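Local coordinates for protein NS1 (Human bocavirus, PDB 4KW3) that probably binds the viral replication origin and nicks one DNA strand to start rolling-circle replication, through the N-terminal nuclease domain described here, at residues A36-H40 and R148-L152; K21-P25 and D164-L169. All coordinates share one frame. Numbering follows the deposited sequence.

Contact 1: A36-H40 and R148-L152; sequences ALLAH and RCKSL
Leu-152 lays its CD1 methyl over one face of the His-40 ring, 3.6 Å from the ring centroid, a CH-pi contact. Chi1 t and chi2 p also bring Leu-152 CD2 to 4.1 Å from Leu-37 CD2 and 4.2 Å from Ala-36 CB. Residues 36-38 are the last turn of helix 31-38, and Ala-39 is the first to leave helical angles. Residues 148-149 are the tail of helix 134-149, and 150-152 keep helical phi/psi without the regular bonds. The backbones are closest at Leu-37 and Cys-149, whose CA atoms lie 4.7 Å apart. This lets Cys-149 CA make a CA-H...O contact with Leu-37 O, 3.3 Å and 160° at H, and sets Cys-149 SG 3.9 Å from Leu-37 CB. Leu-38 CD2 lies 4.2 Å from Cys-149 SG. One water donates to Leu-37 O and to Ser-151 OG, 2.9 Å each; Ser-151 OG itself donates to Arg-148 O at 2.6 Å. The guanidinium of Arg-148 has Leu-38 O over one face, with NE 3.3 Å from that oxygen at a poor hydrogen-bond angle. His-40 ND1 hydrogen-bonds Glu-43 OE1. This is the close packing of two helix C-terminal ends in the Rep-clan nuclease domain.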
loop_
_atom_site.group_PDB
_atom_site.type_symbol
_atom_site.label_atom_id
_atom_site.label_comp_id
_atom_site.label_asym_id
_atom_site.label_seq_id
_atom_site.Cartn_x
_atom_site.Cartn_y
_atom_site.Cartn_z
ATOM N N ALA A 36 -15.338 -0.403 -7.288
ATOM C CA ALA A 36 -15.745 0.288 -8.499
ATOM C C ALA A 36 -14.884 1.528 -8.778
ATOM O O ALA A 36 -14.419 1.732 -9.912
ATOM C CB ALA A 36 -17.226 0.667 -8.406
ATOM N N LEU A 37 -14.669 2.341 -7.742
ATOM C CA LEU A 37 -13.893 3.577 -7.874
ATOM C C LEU A 37 -12.414 3.326 -8.217
ATOM O O LEU A 37 -11.818 4.069 -8.997
ATOM C CB LEU A 37 -14.035 4.441 -6.618
ATOM C CG LEU A 37 -15.359 5.186 -6.392
ATOM C CD1 LEU A 37 -15.434 5.757 -4.969
ATOM C CD2 LEU A 37 -15.574 6.288 -7.421
ATOM N N LEU A 38 -11.818 2.291 -7.624
ATOM C CA LEU A 38 -10.391 2.029 -7.812
ATOM C C LEU A 38 -10.067 0.873 -8.760
ATOM O O LEU A 38 -8.997 0.852 -9.371
ATOM C CB LEU A 38 -9.708 1.759 -6.465
ATOM C CG LEU A 38 -9.904 2.842 -5.410
ATOM C CD1 LEU A 38 -9.144 2.481 -4.153
ATOM C CD2 LEU A 38 -9.486 4.211 -5.944
ATOM N N ALA A 39 -10.982 -0.083 -8.887
ATOM C CA ALA A 39 -10.685 -1.320 -9.609
ATOM C C ALA A 39 -11.855 -1.707 -10.498
ATOM O O ALA A 39 -12.337 -2.853 -10.467
ATOM C CB ALA A 39 -10.368 -2.441 -8.625
ATOM N N HIS A 40 -12.333 -0.741 -11.272
ATOM C CA HIS A 40 -13.451 -1.015 -12.135
ATOM C C HIS A 40 -13.098 -2.160 -13.087
ATOM O O HIS A 40 -12.021 -2.163 -13.696
ATOM C CB HIS A 40 -13.865 0.225 -12.908
ATOM C CG HIS A 40 -15.093 0.015 -13.726
ATOM N ND1 HIS A 40 -16.185 -0.682 -13.250
ATOM C CD2 HIS A 40 -15.390 0.362 -14.999
ATOM C CE1 HIS A 40 -17.113 -0.727 -14.186
ATOM N NE2 HIS A 40 -16.654 -0.104 -15.258
ATOM N N ARG A 148 -7.775 8.266 -10.516
ATOM C CA ARG A 148 -8.134 6.880 -10.775
ATOM C C ARG A 148 -9.651 6.702 -10.661
ATOM O O ARG A 148 -10.266 6.006 -11.483
ATOM C CB ARG A 148 -7.397 5.935 -9.818
ATOM C CG ARG A 148 -7.806 4.507 -9.990
ATOM C CD ARG A 148 -7.318 3.940 -11.313
ATOM N NE ARG A 148 -8.244 2.919 -11.801
ATOM C CZ ARG A 148 -7.890 1.749 -12.327
ATOM N NH1 ARG A 148 -6.609 1.401 -12.409
ATOM N NH2 ARG A 148 -8.832 0.910 -12.747
ATOM N N CYS A 149 -10.249 7.366 -9.667
ATOM C CA CYS A 149 -11.703 7.362 -9.487
ATOM C C CYS A 149 -12.454 7.786 -10.733
ATOM O O CYS A 149 -13.517 7.257 -11.037
ATOM C CB CYS A 149 -12.114 8.308 -8.350
ATOM S SG CYS A 149 -11.775 7.651 -6.704
ATOM N N LYS A 150 -11.895 8.745 -11.450
ATOM C CA LYS A 150 -12.544 9.294 -12.623
ATOM C C LYS A 150 -12.579 8.307 -13.804
ATOM O O LYS A 150 -13.375 8.481 -14.728
ATOM C CB LYS A 150 -11.887 10.613 -13.011
ATOM C CG LYS A 150 -12.217 11.737 -12.061
ATOM C CD LYS A 150 -11.357 12.931 -12.373
ATOM C CE LYS A 150 -11.524 14.007 -11.340
ATOM N NZ LYS A 150 -10.480 15.029 -11.554
ATOM N N SER A 151 -11.701 7.302 -13.797
ATOM C CA SER A 151 -11.692 6.315 -14.885
ATOM C C SER A 151 -13.020 5.540 -14.960
ATOM O O SER A 151 -13.492 5.191 -16.057
ATOM C CB SER A 151 -10.502 5.363 -14.774
ATOM O OG SER A 151 -10.644 4.533 -13.646
ATOM N N LEU A 152 -13.636 5.327 -13.796
ATOM C CA LEU A 152 -14.977 4.752 -13.723
ATOM C C LEU A 152 -15.961 5.541 -14.584
ATOM O O LEU A 152 -16.871 4.967 -15.172
ATOM C CB LEU A 152 -15.471 4.727 -12.276
ATOM C CG LEU A 152 -16.899 4.223 -12.063
ATOM C CD1 LEU A 152 -17.037 2.826 -12.635
ATOM C CD2 LEU A 152 -17.289 4.246 -10.579
HETATM O O HOH W 1 -11.837 2.792 -11.594
#

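Contact 2: K21-P25 and D164-L169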
loop_
_atom_site.group_PDB
_atom_site.type_symbol
_atom_site.label_atom_id
_atom_site.label_comp_id
_atom_site.label_asym_id
_atom_site.label_seq_id
_atom_site.Cartn_x
_atom_site.Cartn_y
_atom_site.Cartn_z
ATOM N N LYS A 21 -3.400 6.705 5.492
ATOM C CA LYS A 21 -4.714 6.130 5.807
ATOM C C LYS A 21 -5.731 6.592 4.766
ATOM O O LYS A 21 -5.903 7.792 4.572
ATOM C CB LYS A 21 -5.198 6.611 7.171
ATOM C CG LYS A 21 -5.089 5.623 8.300
ATOM C CD LYS A 21 -5.982 6.049 9.480
ATOM C CE LYS A 21 -5.407 7.244 10.264
ATOM N NZ LYS A 21 -4.704 6.861 11.532
ATOM N N PHE A 22 -6.405 5.668 4.090
ATOM C CA PHE A 22 -7.475 6.068 3.176
ATOM C C PHE A 22 -8.601 6.815 3.942
ATOM O O PHE A 22 -9.236 6.265 4.842
ATOM C CB PHE A 22 -8.026 4.847 2.435
ATOM C CG PHE A 22 -8.856 5.201 1.246
ATOM C CD1 PHE A 22 -10.200 5.481 1.384
ATOM C CD2 PHE A 22 -8.287 5.276 -0.011
ATOM C CE1 PHE A 22 -10.958 5.827 0.284
ATOM C CE2 PHE A 22 -9.044 5.617 -1.112
ATOM C CZ PHE A 22 -10.381 5.894 -0.960
ATOM N N PRO A 23 -8.856 8.077 3.590
ATOM C CA PRO A 23 -9.735 8.858 4.473
ATOM C C PRO A 23 -11.244 8.594 4.306
ATOM O O PRO A 23 -12.011 9.527 4.051
ATOM C CB PRO A 23 -9.393 10.306 4.110
ATOM C CG PRO A 23 -8.786 10.248 2.699
ATOM C CD PRO A 23 -8.513 8.798 2.352
ATOM N N TYR A 24 -11.647 7.333 4.445
ATOM C CA TYR A 24 -13.063 6.934 4.400
ATOM C C TYR A 24 -13.365 5.884 5.461
ATOM O O TYR A 24 -13.104 4.693 5.274
ATOM C CB TYR A 24 -13.428 6.400 3.009
ATOM C CG TYR A 24 -14.895 6.083 2.811
ATOM C CD1 TYR A 24 -15.858 7.088 2.775
ATOM C CD2 TYR A 24 -15.312 4.782 2.600
ATOM C CE1 TYR A 24 -17.204 6.790 2.585
ATOM C CE2 TYR A 24 -16.652 4.478 2.398
ATOM C CZ TYR A 24 -17.590 5.480 2.389
ATOM O OH TYR A 24 -18.917 5.152 2.189
ATOM N N PRO A 25 -13.923 6.326 6.586
ATOM C CA PRO A 25 -14.140 5.457 7.749
ATOM C C PRO A 25 -15.039 4.245 7.464
ATOM O O PRO A 25 -14.823 3.187 8.050
ATOM C CB PRO A 25 -14.784 6.397 8.765
ATOM C CG PRO A 25 -14.319 7.780 8.351
ATOM C CD PRO A 25 -14.283 7.729 6.856
ATOM N N ASP A 164 -20.077 10.472 -2.943
ATOM C CA ASP A 164 -19.772 10.915 -1.592
ATOM C C ASP A 164 -18.286 10.720 -1.243
ATOM O O ASP A 164 -17.623 11.630 -0.734
ATOM C CB ASP A 164 -20.654 10.167 -0.599
ATOM C CG ASP A 164 -20.284 10.459 0.834
ATOM O OD1 ASP A 164 -20.550 11.589 1.297
ATOM O OD2 ASP A 164 -19.734 9.549 1.499
ATOM N N ILE A 165 -17.766 9.536 -1.552
ATOM C CA ILE A 165 -16.358 9.230 -1.347
ATOM C C ILE A 165 -15.472 10.172 -2.158
ATOM O O ILE A 165 -14.487 10.711 -1.649
ATOM C CB ILE A 165 -16.062 7.764 -1.745
ATOM C CG1 ILE A 165 -16.774 6.807 -0.784
ATOM C CG2 ILE A 165 -14.551 7.494 -1.795
ATOM C CD1 ILE A 165 -16.731 5.370 -1.216
ATOM N N PHE A 166 -15.838 10.360 -3.424
ATOM C CA PHE A 166 -15.099 11.209 -4.354
ATOM C C PHE A 166 -14.973 12.643 -3.844
ATOM O O PHE A 166 -13.920 13.272 -3.972
ATOM C CB PHE A 166 -15.782 11.177 -5.721
ATOM C CG PHE A 166 -15.124 12.033 -6.770
ATOM C CD1 PHE A 166 -13.943 11.631 -7.376
ATOM C CD2 PHE A 166 -15.716 13.226 -7.184
ATOM C CE1 PHE A 166 -13.360 12.413 -8.361
ATOM C CE2 PHE A 166 -15.130 14.009 -8.158
ATOM C CZ PHE A 166 -13.959 13.606 -8.751
ATOM N N HIS A 167 -16.043 13.158 -3.250
ATOM C CA HIS A 167 -16.007 14.528 -2.758
ATOM C C HIS A 167 -15.286 14.605 -1.417
ATOM O O HIS A 167 -14.643 15.614 -1.108
ATOM C CB HIS A 167 -17.410 15.131 -2.702
ATOM C CG HIS A 167 -18.022 15.329 -4.056
ATOM N ND1 HIS A 167 -17.450 16.137 -5.018
ATOM C CD2 HIS A 167 -19.137 14.807 -4.619
ATOM C CE1 HIS A 167 -18.191 16.109 -6.112
ATOM N NE2 HIS A 167 -19.222 15.309 -5.896
ATOM N N THR A 168 -15.352 13.515 -0.653
ATOM C CA THR A 168 -14.552 13.372 0.561
ATOM C C THR A 168 -13.040 13.465 0.251
ATOM O O THR A 168 -12.287 14.157 0.933
ATOM C CB THR A 168 -14.851 12.041 1.255
ATOM O OG1 THR A 168 -16.228 11.994 1.644
ATOM C CG2 THR A 168 -13.966 11.861 2.472
ATOM N N LEU A 169 -12.616 12.773 -0.800
ATOM C CA LEU A 169 -11.245 12.837 -1.274
ATOM C C LEU A 169 -10.839 14.249 -1.719
ATOM O O LEU A 169 -9.744 14.715 -1.407
ATOM C CB LEU A 169 -11.041 11.841 -2.420
ATOM C CG LEU A 169 -11.220 10.364 -2.046
ATOM C CD1 LEU A 169 -11.226 9.504 -3.290
ATOM C CD2 LEU A 169 -10.138 9.904 -1.096
#
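The side chains of Phe-22, Pro-23 and Tyr-24 form an uneven surface against one side of helix 160-177. Pro-23 is the centre of an inverse gamma turn, closed by the hydrogen bond from Tyr-24 N to Phe-22 O, 2.7 Å. Ile-165 is the bump that faces the hollow between the Tyr-24 and Phe-22 rings. Ile-165 CG1 sits over the face of the Tyr-24 ring, 3.6 Å from its centroid, in a CH-pi contact. Ile-165 CG2 meets the edge of the Phe-22 ring, 4.5 Å from CE1. One turn on, Leu-169 CD2 rests over the notch between Phe-22 and Pro-23, 4.0 Å from Phe-22 CZ and 4.0 Å from Pro-23 CD. The loop leaves strand 15-21 of the central sheet in this Rep-clan nuclease domain, so the contact joins sheet to helix. The Phe-22 side chain is about 7 Å from that of His-115, a predicted metal ligand. Thr-168 CG2 abuts Pro-23 O at 3.4 Å, while its OG1 donates to Asp-164 O within the helix. At the exposed margin, Asp-164 OD2 approaches the ring edge of Tyr-24, 3.9 Å from CE1.

Overall arrangement
From the N terminus, strand 15-21 runs into the loop 21-25, which opens contact 2. Helix 31-38 follows, and its end opens contact 1. The chain then passes through helix 74-94 and strands 101-109 and 114-122 before the end of helix 134-149 and the residues after it close contact 1 at 148-152. Helix 160-177 comes next and closes contact 2 at 164-169. The shorter loop thus lies wholly within the longer one. The contact centres are 13 Å apart, and their side chains touch. Leu-37 CD1 packs on Ile-165 CG2 at 3.7 Å, and Cys-149 SG on Leu-169 CD1 at 3.9 Å. The two contacts together join helices 31-38, 134-149 and 160-177 to the loop that follows strand 15-21.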